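Local atomic coordinates of peptide chain release factor subunit 1 (Methanosarcina mazei, PDB entry 3IR9), a protein that probably directs the termination of protein synthesis in response to the stop codons UAA, UAG and UGA, and is represented here by its C-terminal domain. Residues F138-T141 with D142-E145. Sequence-based numbering, arbitrary orientation.
Sequences FVST and DFDE
The phenyl ring of Phe143 is met obliquely by Val139 and by the carbonyl oxygen of Ser140, while the carboxylate carbon CD of Glu145 lies in the ring plane, at the edge. Val139 CG1 touches Phe143 CZ at 3.6 Å, the two side chains crossing at about a right angle. That methyl stands anti to the backbone N (chi1 176°), a torsion that carries it forward to the ring. Ser140 O approaches Phe143 CE1 to 3.7 Å. A flat, wide side chain suits position 143 because it can span the turn back to the strand; an alanine here would probably leave Val139 CG1 without the aromatic ring it packs on and open a gap between the strand end and helix 10-41.

The chain bends sharply at Thr141, the centre of an inverse gamma turn, closed by a weak, bent hydrogen bond from Asp142 N to Ser140 O (3.0 Å, 143°). With its CG turned beside its own backbone N (chi1 -57°), the Asp142 carboxylate lies next to Ser140, whose short side chain fits there, Ser140 OG being 3.3 Å from Asp142 CG.

Phe143 then occupies the N-cap position of helix 144-151, and residues 140-143 join that helix to strand 135-139, an outermost strand, within this chain, of the mixed sheet in eRF1 domain 3, the C-terminal domain. Helix 10-41 packs against the junction: Val33 meets Val139, Leu26 and Lys30 meet Phe143, Gln29 OE1 accepts a hydrogen bond from Ser140 N, and Arg34 forms a salt bridge with Glu145.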
loop_
_atom_site.group_PDB
_atom_site.type_symbol
_atom_site.label_atom_id
_atom_site.label_comp_id
_atom_site.label_asym_id
_atom_site.label_seq_id
_atom_site.Cartn_x
_atom_site.Cartn_y
_atom_site.Cartn_z
ATOM N N PHE A 138 6.002 14.911 -5.716
ATOM C CA PHE A 138 4.708 14.257 -5.542
ATOM C C PHE A 138 4.159 14.499 -4.143
ATOM O O PHE A 138 4.920 14.749 -3.211
ATOM C CB PHE A 138 4.819 12.762 -5.826
ATOM C CG PHE A 138 5.227 12.446 -7.237
ATOM C CD1 PHE A 138 4.279 12.353 -8.246
ATOM C CD2 PHE A 138 6.560 12.245 -7.557
ATOM C CE1 PHE A 138 4.655 12.061 -9.554
ATOM C CE2 PHE A 138 6.945 11.954 -8.860
ATOM C CZ PHE A 138 5.991 11.862 -9.858
ATOM N N VAL A 139 2.841 14.434 -3.996
ATOM C CA VAL A 139 2.224 14.754 -2.718
ATOM C C VAL A 139 1.133 13.760 -2.335
ATOM O O VAL A 139 0.029 13.796 -2.877
ATOM C CB VAL A 139 1.646 16.183 -2.710
ATOM C CG1 VAL A 139 0.939 16.443 -1.411
ATOM C CG2 VAL A 139 2.745 17.209 -2.918
ATOM N N SER A 140 1.450 12.876 -1.392
ATOM C CA SER A 140 0.478 11.910 -0.903
ATOM C C SER A 140 -0.722 12.656 -0.357
ATOM O O SER A 140 -0.607 13.786 0.113
ATOM C CB SER A 140 1.074 11.035 0.197
ATOM O OG SER A 140 0.987 11.689 1.450
ATOM N N THR A 141 -1.876 12.009 -0.430
ATOM C CA THR A 141 -3.119 12.590 0.037
ATOM C C THR A 141 -3.308 12.305 1.520
ATOM O O THR A 141 -4.326 11.743 1.931
ATOM C CB THR A 141 -4.293 11.981 -0.720
ATOM O OG1 THR A 141 -5.523 12.512 -0.213
ATOM C CG2 THR A 141 -4.285 10.456 -0.555
ATOM N N ASP A 142 -2.324 12.683 2.327
ATOM C CA ASP A 142 -2.382 12.391 3.754
ATOM C C ASP A 142 -2.426 13.664 4.601
ATOM O O ASP A 142 -3.481 14.029 5.123
ATOM C CB ASP A 142 -1.216 11.491 4.168
ATOM C CG ASP A 142 -1.174 10.185 3.380
ATOM O OD1 ASP A 142 -2.098 9.931 2.579
ATOM O OD2 ASP A 142 -0.212 9.408 3.562
ATOM N N PHE A 143 -1.285 14.338 4.738
ATOM C CA PHE A 143 -1.241 15.592 5.491
ATOM C C PHE A 143 -2.132 16.636 4.830
ATOM O O PHE A 143 -2.342 16.603 3.618
ATOM C CB PHE A 143 0.193 16.107 5.638
ATOM C CG PHE A 143 0.895 16.347 4.333
ATOM C CD1 PHE A 143 1.241 15.287 3.509
ATOM C CD2 PHE A 143 1.227 17.631 3.938
ATOM C CE1 PHE A 143 1.890 15.505 2.308
ATOM C CE2 PHE A 143 1.879 17.856 2.741
ATOM C CZ PHE A 143 2.210 16.792 1.927
ATOM N N ASP A 144 -2.668 17.554 5.627
ATOM C CA ASP A 144 -3.690 18.459 5.118
ATOM C C ASP A 144 -3.191 19.125 3.847
ATOM O O ASP A 144 -3.882 19.149 2.834
ATOM C CB ASP A 144 -4.073 19.509 6.168
ATOM C CG ASP A 144 -5.479 20.054 5.963
ATOM O OD1 ASP A 144 -6.348 19.294 5.483
ATOM O OD2 ASP A 144 -5.718 21.239 6.285
ATOM N N GLU A 145 -1.974 19.650 3.910
ATOM C CA GLU A 145 -1.362 20.319 2.777
ATOM C C GLU A 145 -1.545 19.478 1.522
ATOM O O GLU A 145 -2.088 19.944 0.521
ATOM C CB GLU A 145 0.125 20.553 3.052
ATOM C CG GLU A 145 0.428 21.279 4.369
ATOM C CD GLU A 145 0.249 20.402 5.605
ATOM O OE1 GLU A 145 -0.899 20.197 6.052
ATOM O OE2 GLU A 145 1.267 19.930 6.148
#